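Local structure of iron transport multicopper oxidase FET3 (Saccharomyces cerevisiae, 1ZPU) at residues A[136-144]-A[165-173]; A[198-208]-A[250-261]. The protein oxidises ferrous to ferric iron with four copper ions and molecular oxygen, feeding high-affinity iron uptake in yeast, and also oxidises cuprous ions. All coordinates share one frame; numbering follows the deposited sequence.

Contact 1. Residues A[136-144]-A[165-173]. With NAG (2-acetamido-2-deoxy-beta-D-glucopyranose), chain G; MAN (alpha-D-mannopyranose), chain H; NAG (2-acetamido-2-deoxy-beta-D-glucopyranose), chain B.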
loop_
_atom_site.group_PDB
_atom_site.type_symbol
_atom_site.label_atom_id
_atom_site.label_comp_id
_atom_site.label_asym_id
_atom_site.label_seq_id
_atom_site.Cartn_x
_atom_site.Cartn_y
_atom_site.Cartn_z
ATOM N N SER A 136 12.339 12.569 -6.129
ATOM C CA SER A 136 11.055 12.115 -5.620
ATOM C C SER A 136 10.570 13.024 -4.509
ATOM O O SER A 136 11.349 13.777 -3.931
ATOM C CB SER A 136 11.139 10.681 -5.101
ATOM O OG SER A 136 11.856 9.835 -5.985
ATOM N N LEU A 137 9.273 12.961 -4.233
ATOM C CA LEU A 137 8.723 13.577 -3.057
ATOM C C LEU A 137 7.891 12.519 -2.364
ATOM O O LEU A 137 7.036 11.892 -3.002
ATOM C CB LEU A 137 7.841 14.753 -3.422
ATOM C CG LEU A 137 8.408 15.918 -4.217
ATOM C CD1 LEU A 137 7.288 16.898 -4.436
ATOM C CD2 LEU A 137 9.552 16.592 -3.494
ATOM N N SER A 138 8.148 12.305 -1.074
ATOM C CA SER A 138 7.373 11.370 -0.280
ATOM C C SER A 138 6.358 12.133 0.548
ATOM O O SER A 138 6.703 12.681 1.599
ATOM C CB SER A 138 8.289 10.594 0.668
ATOM O OG SER A 138 9.260 9.831 -0.030
ATOM N N LEU A 139 5.116 12.174 0.079
ATOM C CA LEU A 139 4.030 12.780 0.832
ATOM C C LEU A 139 3.542 11.808 1.910
ATOM O O LEU A 139 3.501 10.579 1.699
ATOM C CB LEU A 139 2.867 13.142 -0.090
ATOM C CG LEU A 139 3.137 13.699 -1.492
ATOM C CD1 LEU A 139 1.827 13.874 -2.283
ATOM C CD2 LEU A 139 3.859 15.003 -1.398
ATOM N N SER A 140 3.164 12.362 3.060
ATOM C CA SER A 140 2.629 11.566 4.162
ATOM C C SER A 140 1.858 12.444 5.126
ATOM O O SER A 140 1.974 13.651 5.045
ATOM C CB SER A 140 3.766 10.858 4.903
ATOM O OG SER A 140 3.252 10.111 5.982
ATOM N N GLU A 141 1.062 11.852 6.014
ATOM C CA GLU A 141 0.562 12.592 7.184
ATOM C C GLU A 141 1.451 12.248 8.375
ATOM O O GLU A 141 2.202 11.272 8.319
ATOM C CB GLU A 141 -0.908 12.288 7.490
ATOM C CG GLU A 141 -1.165 10.931 8.172
ATOM C CD GLU A 141 -1.017 9.749 7.224
ATOM O OE1 GLU A 141 -1.970 9.501 6.434
ATOM O OE2 GLU A 141 0.062 9.085 7.273
ATOM N N TRP A 142 1.365 13.041 9.440
ATOM C CA TRP A 142 2.182 12.809 10.621
ATOM C C TRP A 142 1.360 12.889 11.932
ATOM O O TRP A 142 0.538 13.804 12.117
ATOM C CB TRP A 142 3.353 13.794 10.620
ATOM C CG TRP A 142 4.354 13.509 11.660
ATOM C CD1 TRP A 142 4.662 14.279 12.739
ATOM C CD2 TRP A 142 5.185 12.361 11.737
ATOM N NE1 TRP A 142 5.642 13.684 13.493
ATOM C CE2 TRP A 142 5.977 12.496 12.904
ATOM C CE3 TRP A 142 5.331 11.217 10.948
ATOM C CZ2 TRP A 142 6.902 11.544 13.288
ATOM C CZ3 TRP A 142 6.266 10.260 11.344
ATOM C CH2 TRP A 142 7.034 10.438 12.502
ATOM N N TYR A 143 1.576 11.918 12.816
ATOM C CA TYR A 143 0.934 11.870 14.136
ATOM C C TYR A 143 1.933 12.251 15.195
ATOM O O TYR A 143 3.131 12.053 15.019
ATOM C CB TYR A 143 0.388 10.466 14.442
ATOM C CG TYR A 143 -0.858 10.092 13.662
ATOM C CD1 TYR A 143 -0.769 9.617 12.364
ATOM C CD2 TYR A 143 -2.121 10.221 14.222
ATOM C CE1 TYR A 143 -1.896 9.276 11.638
ATOM C CE2 TYR A 143 -3.267 9.880 13.502
ATOM C CZ TYR A 143 -3.137 9.408 12.207
ATOM O OH TYR A 143 -4.244 9.056 11.471
ATOM N N HIS A 144 1.437 12.797 16.297
ATOM C CA HIS A 144 2.272 13.171 17.434
ATOM C C HIS A 144 2.383 12.072 18.464
ATOM O O HIS A 144 3.221 12.129 19.350
ATOM C CB HIS A 144 1.689 14.406 18.088
ATOM C CG HIS A 144 2.024 15.660 17.360
ATOM N ND1 HIS A 144 1.951 16.907 17.948
ATOM C CD2 HIS A 144 2.485 15.856 16.103
ATOM C CE1 HIS A 144 2.331 17.819 17.072
ATOM N NE2 HIS A 144 2.656 17.207 15.947
ATOM N N PRO A 165 -8.113 7.693 14.153
ATOM C CA PRO A 165 -7.417 8.817 14.793
ATOM C C PRO A 165 -6.942 9.868 13.800
ATOM O O PRO A 165 -6.442 9.541 12.743
ATOM C CB PRO A 165 -6.212 8.162 15.469
ATOM C CG PRO A 165 -6.092 6.849 14.869
ATOM C CD PRO A 165 -7.431 6.415 14.409
ATOM N N ILE A 166 -7.091 11.127 14.176
ATOM C CA ILE A 166 -6.807 12.251 13.301
ATOM C C ILE A 166 -5.357 12.703 13.425
ATOM O O ILE A 166 -4.885 12.943 14.537
ATOM C CB ILE A 166 -7.800 13.382 13.605
ATOM C CG1 ILE A 166 -9.197 12.915 13.196
ATOM C CG2 ILE A 166 -7.439 14.656 12.860
ATOM C CD1 ILE A 166 -10.256 13.342 14.134
ATOM N N PRO A 167 -4.645 12.805 12.279
ATOM C CA PRO A 167 -3.225 13.179 12.231
ATOM C C PRO A 167 -3.024 14.660 12.539
ATOM O O PRO A 167 -3.990 15.412 12.548
ATOM C CB PRO A 167 -2.830 12.881 10.788
ATOM C CG PRO A 167 -4.065 12.845 10.023
ATOM C CD PRO A 167 -5.210 12.573 10.941
ATOM N N GLN A 168 -1.787 15.079 12.789
ATOM C CA GLN A 168 -1.549 16.439 13.231
ATOM C C GLN A 168 -1.079 17.361 12.133
ATOM O O GLN A 168 -1.266 18.568 12.235
ATOM C CB GLN A 168 -0.590 16.460 14.414
ATOM C CG GLN A 168 -1.281 16.219 15.767
ATOM C CD GLN A 168 -1.975 14.862 15.837
ATOM O OE1 GLN A 168 -1.339 13.834 16.054
ATOM N NE2 GLN A 168 -3.284 14.860 15.631
ATOM N N ASN A 169 -0.484 16.792 11.084
ATOM C CA ASN A 169 0.045 17.559 9.964
ATOM C C ASN A 169 0.337 16.712 8.746
ATOM O O ASN A 169 0.550 15.505 8.854
ATOM C CB ASN A 169 1.354 18.256 10.359
ATOM C CG ASN A 169 1.140 19.675 10.831
ATOM O OD1 ASN A 169 0.490 20.501 10.151
ATOM N ND2 ASN A 169 1.676 19.977 12.005
ATOM N N LEU A 170 0.373 17.366 7.587
ATOM C CA LEU A 170 0.941 16.775 6.379
ATOM C C LEU A 170 2.446 17.032 6.318
ATOM O O LEU A 170 2.914 18.119 6.660
ATOM C CB LEU A 170 0.264 17.355 5.123
ATOM C CG LEU A 170 -1.208 16.974 4.915
ATOM C CD1 LEU A 170 -1.758 17.517 3.615
ATOM C CD2 LEU A 170 -1.366 15.463 4.958
ATOM N N ILE A 171 3.199 16.036 5.871
ATOM C CA ILE A 171 4.634 16.178 5.688
ATOM C C ILE A 171 5.096 15.762 4.282
ATOM O O ILE A 171 4.392 15.027 3.586
ATOM C CB ILE A 171 5.398 15.430 6.788
ATOM C CG1 ILE A 171 4.963 13.959 6.843
ATOM C CG2 ILE A 171 5.165 16.103 8.121
ATOM C CD1 ILE A 171 5.887 13.103 7.619
ATOM N N VAL A 172 6.240 16.301 3.859
ATOM C CA VAL A 172 6.939 15.906 2.625
ATOM C C VAL A 172 8.382 15.619 2.964
ATOM O O VAL A 172 9.007 16.394 3.700
ATOM C CB VAL A 172 6.974 17.007 1.498
ATOM C CG1 VAL A 172 6.142 16.609 0.345
ATOM C CG2 VAL A 172 6.601 18.404 1.995
ATOM N N ASN A 173 8.927 14.527 2.414
ATOM C CA ASN A 173 10.317 14.116 2.703
ATOM C C ASN A 173 10.649 14.245 4.167
ATOM O O ASN A 173 11.723 14.672 4.514
ATOM C CB ASN A 173 11.323 14.932 1.901
ATOM C CG ASN A 173 11.554 14.373 0.538
ATOM O OD1 ASN A 173 10.724 13.612 0.011
ATOM N ND2 ASN A 173 12.691 14.752 -0.059
HETATM C C1 NAG G . 13.050 14.101 -1.303
HETATM C C2 NAG G . 14.005 15.051 -2.032
HETATM C C3 NAG G . 14.574 14.389 -3.282
HETATM C C4 NAG G . 15.139 12.990 -3.017
HETATM C C5 NAG G . 14.127 12.182 -2.229
HETATM C C6 NAG G . 14.822 10.919 -1.768
HETATM C C7 NAG G . 13.819 17.492 -2.093
HETATM C C8 NAG G . 13.196 18.706 -2.744
HETATM N N2 NAG G . 13.329 16.285 -2.379
HETATM O O3 NAG G . 15.605 15.200 -3.774
HETATM O O4 NAG G . 15.322 12.254 -4.215
HETATM O O5 NAG G . 13.728 12.884 -1.083
HETATM O O6 NAG G . 13.921 10.058 -1.118
HETATM O O7 NAG G . 14.759 17.644 -1.317
HETATM C C1 MAN H . -0.262 23.606 14.836
HETATM C C2 MAN H . -0.487 23.284 13.363
HETATM C C3 MAN H . -1.522 22.181 13.188
HETATM C C4 MAN H . -1.187 21.002 14.089
HETATM C C5 MAN H . -1.065 21.452 15.529
HETATM C C6 MAN H . -0.655 20.276 16.395
HETATM O O2 MAN H . 0.717 22.827 12.810
HETATM O O3 MAN H . -1.535 21.737 11.849
HETATM O O4 MAN H . -2.186 20.025 13.992
HETATM O O5 MAN H . -0.054 22.433 15.603
HETATM O O6 MAN H . -0.408 20.771 17.690
HETATM C C1 NAG B . 16.648 12.241 -4.761
HETATM C C2 NAG B . 16.694 11.111 -5.778
HETATM C C3 NAG B . 18.056 11.073 -6.461
HETATM C C4 NAG B . 18.499 12.426 -7.010
HETATM C C5 NAG B . 18.248 13.527 -5.985
HETATM C C6 NAG B . 18.393 14.905 -6.612
HETATM C C7 NAG B . 15.349 9.131 -5.300
HETATM C C8 NAG B . 15.208 7.909 -4.438
HETATM N N2 NAG B . 16.474 9.823 -5.145
HETATM O O3 NAG B . 18.031 10.109 -7.486
HETATM O O4 NAG B . 19.890 12.363 -7.217
HETATM O O5 NAG B . 16.950 13.443 -5.439
HETATM O O6 NAG B . 18.094 15.878 -5.639
HETATM O O7 NAG B . 14.463 9.458 -6.096
#

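Contact 2. Residues A[198-208]-A[250-261]. With NAG (2-acetamido-2-deoxy-beta-D-glucopyranose), chain L.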
loop_
_atom_site.group_PDB
_atom_site.type_symbol
_atom_site.label_atom_id
_atom_site.label_comp_id
_atom_site.label_asym_id
_atom_site.label_seq_id
_atom_site.Cartn_x
_atom_site.Cartn_y
_atom_site.Cartn_z
ATOM N N PHE A 198 -2.754 6.728 6.199
ATOM C CA PHE A 198 -4.178 6.980 6.313
ATOM C C PHE A 198 -4.695 7.811 5.147
ATOM O O PHE A 198 -5.354 7.312 4.259
ATOM C CB PHE A 198 -4.469 7.657 7.674
ATOM C CG PHE A 198 -5.911 8.025 7.911
ATOM C CD1 PHE A 198 -6.952 7.403 7.229
ATOM C CD2 PHE A 198 -6.229 8.969 8.882
ATOM C CE1 PHE A 198 -8.292 7.742 7.492
ATOM C CE2 PHE A 198 -7.576 9.318 9.143
ATOM C CZ PHE A 198 -8.592 8.702 8.446
ATOM N N VAL A 199 -4.341 9.080 5.147
ATOM C CA VAL A 199 -5.081 10.100 4.431
ATOM C C VAL A 199 -4.677 10.298 2.944
ATOM O O VAL A 199 -3.503 10.413 2.611
ATOM C CB VAL A 199 -4.953 11.377 5.286
ATOM C CG1 VAL A 199 -4.670 12.617 4.461
ATOM C CG2 VAL A 199 -6.152 11.525 6.176
ATOM N N SER A 200 -5.643 10.320 2.042
ATOM C CA SER A 200 -5.364 10.715 0.642
ATOM C C SER A 200 -4.947 12.186 0.555
ATOM O O SER A 200 -5.353 13.009 1.374
ATOM C CB SER A 200 -6.616 10.571 -0.220
ATOM O OG SER A 200 -7.123 9.253 -0.274
ATOM N N GLN A 201 -4.167 12.544 -0.451
ATOM C CA GLN A 201 -3.768 13.939 -0.577
ATOM C C GLN A 201 -3.993 14.467 -1.968
ATOM O O GLN A 201 -3.823 13.739 -2.954
ATOM C CB GLN A 201 -2.303 14.107 -0.235
ATOM C CG GLN A 201 -1.945 13.746 1.197
ATOM C CD GLN A 201 -0.562 14.219 1.555
ATOM O OE1 GLN A 201 -0.079 15.218 1.007
ATOM N NE2 GLN A 201 0.093 13.514 2.455
ATOM N N TYR A 202 -4.371 15.735 -2.060
ATOM C CA TYR A 202 -4.329 16.413 -3.344
ATOM C C TYR A 202 -2.961 17.041 -3.460
ATOM O O TYR A 202 -2.402 17.531 -2.468
ATOM C CB TYR A 202 -5.391 17.493 -3.461
ATOM C CG TYR A 202 -6.792 17.025 -3.246
ATOM C CD1 TYR A 202 -7.333 17.004 -1.965
ATOM C CD2 TYR A 202 -7.595 16.624 -4.321
ATOM C CE1 TYR A 202 -8.626 16.590 -1.745
ATOM C CE2 TYR A 202 -8.904 16.204 -4.118
ATOM C CZ TYR A 202 -9.413 16.189 -2.820
ATOM O OH TYR A 202 -10.703 15.773 -2.553
ATOM N N PHE A 203 -2.413 17.021 -4.664
ATOM C CA PHE A 203 -1.101 17.572 -4.890
ATOM C C PHE A 203 -1.088 18.424 -6.139
ATOM O O PHE A 203 -1.616 18.009 -7.178
ATOM C CB PHE A 203 -0.081 16.456 -5.041
ATOM C CG PHE A 203 1.306 16.946 -5.289
ATOM C CD1 PHE A 203 2.148 17.235 -4.222
ATOM C CD2 PHE A 203 1.771 17.131 -6.593
ATOM C CE1 PHE A 203 3.434 17.687 -4.444
ATOM C CE2 PHE A 203 3.044 17.587 -6.831
ATOM C CZ PHE A 203 3.881 17.877 -5.758
ATOM N N TRP A 204 -0.467 19.600 -6.042
ATOM C CA TRP A 204 -0.274 20.463 -7.204
ATOM C C TRP A 204 0.835 21.492 -7.019
ATOM O O TRP A 204 1.237 21.792 -5.890
ATOM C CB TRP A 204 -1.577 21.159 -7.602
ATOM C CG TRP A 204 -2.058 22.252 -6.685
ATOM C CD1 TRP A 204 -1.867 23.588 -6.845
ATOM C CD2 TRP A 204 -2.848 22.101 -5.489
ATOM N NE1 TRP A 204 -2.486 24.289 -5.830
ATOM C CE2 TRP A 204 -3.095 23.400 -4.985
ATOM C CE3 TRP A 204 -3.367 20.995 -4.796
ATOM C CZ2 TRP A 204 -3.842 23.627 -3.826
ATOM C CZ3 TRP A 204 -4.104 21.219 -3.637
ATOM C CH2 TRP A 204 -4.334 22.529 -3.164
ATOM N N ILE A 205 1.305 22.031 -8.145
ATOM C CA ILE A 205 2.368 23.019 -8.170
ATOM C C ILE A 205 1.808 24.287 -8.810
ATOM O O ILE A 205 1.343 24.254 -9.945
ATOM C CB ILE A 205 3.573 22.500 -8.981
ATOM C CG1 ILE A 205 4.050 21.163 -8.416
ATOM C CG2 ILE A 205 4.701 23.504 -8.988
ATOM C CD1 ILE A 205 5.053 20.446 -9.298
ATOM N N GLU A 206 1.840 25.393 -8.070
ATOM C CA GLU A 206 1.401 26.690 -8.569
ATOM C C GLU A 206 2.007 26.977 -9.933
ATOM O O GLU A 206 3.226 26.861 -10.104
ATOM C CB GLU A 206 1.780 27.788 -7.579
ATOM C CG GLU A 206 1.404 29.175 -8.014
ATOM C CD GLU A 206 1.979 30.253 -7.114
ATOM O OE1 GLU A 206 1.823 31.446 -7.457
ATOM O OE2 GLU A 206 2.595 29.922 -6.079
ATOM N N ASP A 207 1.132 27.308 -10.893
ATOM C CA ASP A 207 1.504 27.690 -12.265
ATOM C C ASP A 207 2.375 26.706 -13.043
ATOM O O ASP A 207 3.047 27.103 -13.993
ATOM C CB ASP A 207 2.170 29.065 -12.280
ATOM C CG ASP A 207 1.177 30.175 -12.146
ATOM O OD1 ASP A 207 1.197 30.890 -11.106
ATOM O OD2 ASP A 207 0.357 30.308 -13.082
ATOM N N HIS A 208 2.373 25.436 -12.647
ATOM C CA HIS A 208 3.100 24.411 -13.384
ATOM C C HIS A 208 2.199 23.224 -13.663
ATOM O O HIS A 208 1.643 22.625 -12.750
ATOM C CB HIS A 208 4.313 23.910 -12.599
ATOM C CG HIS A 208 5.449 24.884 -12.510
ATOM N ND1 HIS A 208 5.383 26.045 -11.774
ATOM C CD2 HIS A 208 6.702 24.832 -13.018
ATOM C CE1 HIS A 208 6.534 26.685 -11.859
ATOM N NE2 HIS A 208 7.349 25.972 -12.614
ATOM N N PHE A 250 7.609 29.530 -6.597
ATOM C CA PHE A 250 6.280 28.947 -6.714
ATOM C C PHE A 250 5.975 27.959 -5.599
ATOM O O PHE A 250 6.866 27.297 -5.076
ATOM C CB PHE A 250 6.151 28.255 -8.057
ATOM C CG PHE A 250 6.269 29.175 -9.219
ATOM C CD1 PHE A 250 7.515 29.500 -9.747
ATOM C CD2 PHE A 250 5.129 29.720 -9.806
ATOM C CE1 PHE A 250 7.621 30.341 -10.828
ATOM C CE2 PHE A 250 5.234 30.559 -10.891
ATOM C CZ PHE A 250 6.483 30.866 -11.400
ATOM N N ALA A 251 4.703 27.864 -5.249
ATOM C CA ALA A 251 4.274 27.018 -4.147
ATOM C C ALA A 251 4.052 25.575 -4.598
ATOM O O ALA A 251 3.374 25.333 -5.605
ATOM C CB ALA A 251 3.012 27.576 -3.553
ATOM N N ILE A 252 4.655 24.629 -3.876
ATOM C CA ILE A 252 4.356 23.202 -4.008
ATOM C C ILE A 252 3.315 22.912 -2.932
ATOM O O ILE A 252 3.557 23.117 -1.747
ATOM C CB ILE A 252 5.605 22.315 -3.766
ATOM C CG1 ILE A 252 6.719 22.628 -4.761
ATOM C CG2 ILE A 252 5.242 20.825 -3.821
ATOM C CD1 ILE A 252 8.058 22.097 -4.324
ATOM N N MET A 253 2.152 22.442 -3.349
ATOM C CA MET A 253 0.993 22.396 -2.473
ATOM C C MET A 253 0.488 20.979 -2.239
ATOM O O MET A 253 0.284 20.224 -3.185
ATOM C CB MET A 253 -0.105 23.238 -3.103
ATOM C CG MET A 253 -1.026 23.879 -2.093
ATOM S SD MET A 253 -0.350 25.333 -1.273
ATOM C CE MET A 253 1.091 25.597 -2.262
ATOM N N GLN A 254 0.304 20.622 -0.977
ATOM C CA GLN A 254 -0.365 19.368 -0.625
ATOM C C GLN A 254 -1.564 19.627 0.318
ATOM O O GLN A 254 -1.503 20.484 1.212
ATOM C CB GLN A 254 0.634 18.311 -0.093
ATOM C CG GLN A 254 1.133 18.513 1.284
ATOM C CD GLN A 254 2.414 17.716 1.597
ATOM O OE1 GLN A 254 3.489 18.296 1.729
ATOM N NE2 GLN A 254 2.290 16.398 1.761
ATOM N N LYS A 255 -2.658 18.904 0.097
ATOM C CA LYS A 255 -3.895 19.167 0.830
ATOM C C LYS A 255 -4.527 17.870 1.324
ATOM O O LYS A 255 -4.555 16.887 0.582
ATOM C CB LYS A 255 -4.870 19.911 -0.092
ATOM C CG LYS A 255 -6.069 20.509 0.598
ATOM C CD LYS A 255 -7.025 21.123 -0.406
ATOM C CE LYS A 255 -8.008 22.077 0.253
ATOM N NZ LYS A 255 -8.362 21.674 1.650
ATOM N N PHE A 256 -5.012 17.872 2.568
ATOM C CA PHE A 256 -5.741 16.737 3.132
ATOM C C PHE A 256 -6.991 16.452 2.305
ATOM O O PHE A 256 -7.639 17.384 1.802
ATOM C CB PHE A 256 -6.254 17.093 4.521
ATOM C CG PHE A 256 -5.376 16.669 5.656
ATOM C CD1 PHE A 256 -4.462 17.553 6.209
ATOM C CD2 PHE A 256 -5.539 15.417 6.242
ATOM C CE1 PHE A 256 -3.686 17.173 7.274
ATOM C CE2 PHE A 256 -4.772 15.023 7.319
ATOM C CZ PHE A 256 -3.837 15.893 7.839
ATOM N N ASP A 257 -7.357 15.180 2.186
ATOM C CA ASP A 257 -8.724 14.817 1.819
ATOM C C ASP A 257 -9.528 14.692 3.116
ATOM O O ASP A 257 -9.620 13.611 3.711
ATOM C CB ASP A 257 -8.728 13.509 1.053
ATOM C CG ASP A 257 -10.119 13.030 0.709
ATOM O OD1 ASP A 257 -10.200 11.998 0.010
ATOM O OD2 ASP A 257 -11.125 13.656 1.128
ATOM N N ASP A 258 -10.097 15.803 3.568
ATOM C CA ASP A 258 -10.648 15.860 4.920
ATOM C C ASP A 258 -11.950 15.068 5.039
ATOM O O ASP A 258 -12.455 14.812 6.129
ATOM C CB ASP A 258 -10.813 17.314 5.372
ATOM C CG ASP A 258 -11.623 18.135 4.398
ATOM O OD1 ASP A 258 -11.213 19.279 4.098
ATOM O OD2 ASP A 258 -12.661 17.631 3.923
ATOM N N THR A 259 -12.481 14.695 3.888
ATOM C CA THR A 259 -13.563 13.734 3.759
ATOM C C THR A 259 -13.317 12.473 4.601
ATOM O O THR A 259 -14.236 11.919 5.203
ATOM C CB THR A 259 -13.685 13.401 2.269
ATOM O OG1 THR A 259 -14.624 14.306 1.704
ATOM C CG2 THR A 259 -14.069 11.919 1.977
ATOM N N MET A 260 -12.063 12.045 4.653
ATOM C CA MET A 260 -11.696 10.801 5.306
ATOM C C MET A 260 -11.585 10.972 6.806
ATOM O O MET A 260 -11.552 9.983 7.540
ATOM C CB MET A 260 -10.389 10.268 4.713
ATOM C CG MET A 260 -10.487 10.119 3.204
ATOM S SD MET A 260 -9.002 9.562 2.383
ATOM C CE MET A 260 -8.863 7.848 2.915
ATOM N N LEU A 261 -11.546 12.226 7.247
ATOM C CA LEU A 261 -11.380 12.554 8.653
ATOM C C LEU A 261 -12.718 12.503 9.362
ATOM O O LEU A 261 -13.707 13.018 8.847
ATOM C CB LEU A 261 -10.751 13.936 8.803
ATOM C CG LEU A 261 -9.304 14.126 8.319
ATOM C CD1 LEU A 261 -8.831 15.535 8.647
ATOM C CD2 LEU A 261 -8.345 13.096 8.925
HETATM C C1 NAG L . -6.836 25.351 1.804
HETATM C C2 NAG L . -7.311 26.699 2.333
HETATM C C3 NAG L . -8.693 27.119 1.815
HETATM C C4 NAG L . -8.730 27.139 0.304
HETATM C C5 NAG L . -8.326 25.727 -0.119
HETATM C C6 NAG L . -8.293 25.601 -1.639
HETATM C C7 NAG L . -6.816 27.688 4.506
HETATM C C8 NAG L . -5.721 28.542 3.929
HETATM N N2 NAG L . -7.314 26.681 3.772
HETATM O O3 NAG L . -9.017 28.426 2.228
HETATM O O4 NAG L . -10.042 27.508 -0.082
HETATM O O5 NAG L . -7.035 25.358 0.397
HETATM O O6 NAG L . -7.220 26.366 -2.138
HETATM O O7 NAG L . -7.221 27.951 5.639
#

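Contact 1. Residues A[136-144]-A[165-173]
A classic beta bulge ends this antiparallel edge pairing: Q168 and N169 both face W142, whose carbonyl takes the Q168 N-H at 2.7 Å and, weakly, that of N169. Before the bulge, S140 and I171 exchange two backbone bonds, and I171 reaches W142 with CG2 at CB and CD1 near CE3. Beyond it, Y143 lies across P167, whose CA stands over one ring face, 3.7 Å from the centroid. The Y143 OH gives a 2.6 Å bond to P165 O at the ring edge, and W467 NE1 is a further partner of this hydroxyl. A phenylalanine here would keep the ring on P167 but would probably leave P165 O without its donor and the 165-167 loop less firmly held. Q168 bends at chi2 (61°), laying CG over the centre of the H144 ring while OE1 accepts H144 N in the carbonyl plane, on a lone pair, at 3.0 Å. At the far end, N173 OD1 receives S138 N almost straight (168°), while its ND2 carries the N-linked glycan, so one amide both closes the strand pair and bears sugar. This is the edge of a cupredoxin-type beta sandwich, the second plastocyanin-like domain of a multicopper oxidase.

Contact 2. Residues A[198-208]-A[250-261]
F198 opens the contact against the end of the 3-10 segment, its CE2 3.9 Å from L261 CD2, a meeting of apolar groups suited to a buried corner. V199 sets CG1 against F256 CD2 and CG2 against L261. S200 accepts D257 N through its carbonyl, while its own N-H makes a weak, long bond to M260 SD; its hydroxyl turns to Y229. Q201, extended beyond CG, lies alongside Q254 and takes the Q254 NE2 proton on an OE1 lone pair at 2.8 Å, close to the plane of each amide although the two planes are 32° apart, so the bond limits how either can rotate. Y202 exchanges two backbone bonds with K255, and the ring edge meets F256 O. F203 runs beside I252, CE1 being 3.7 Å from CG2. W204 stands with chi1 at 72°, which sets one indole face against M253: CB lies 3.7 Å from the centroid of the five-membered ring, and SD adds an oblique Met-aromatic contact. E206, fully extended, returns OE2 to A251 N at 3.1 Å, while its own N-H binds A251 O. H208 closes the type II turn begun at I205 and points its edge at the F250 face, planes at 82°; ND1 bonds E206 O and NE2 Y278 OH, so both ring nitrogens have partners. The chemistry implies a mostly apolar, buried strand pair in which the Q201-Q254 amides, E206 carboxylate and H208 imidazole each meet a definite partner.

Contacts 1 and 2 belong to the two facing sheets of one plastocyanin-like domain, their centres about 11 Å apart. E141 of contact 1 joins them: its OE1 probably accepts both V199 N at 2.7 Å and F198 N at 2.9 Å, gripping the start of 198-208. Between the sheets, V172 packs on the Q254 side chain, while Q254 NE2 also bonds I171 O. Both contacts approach the coppers at the same end: the P165 side chain is about 8 Å, and that of F198 about 5 Å, from the side chain of H468, a type 1 copper ligand. The M260 side chain is about 7 Å from a bound copper ion, and W467 meets the rings of both Y143 and F198.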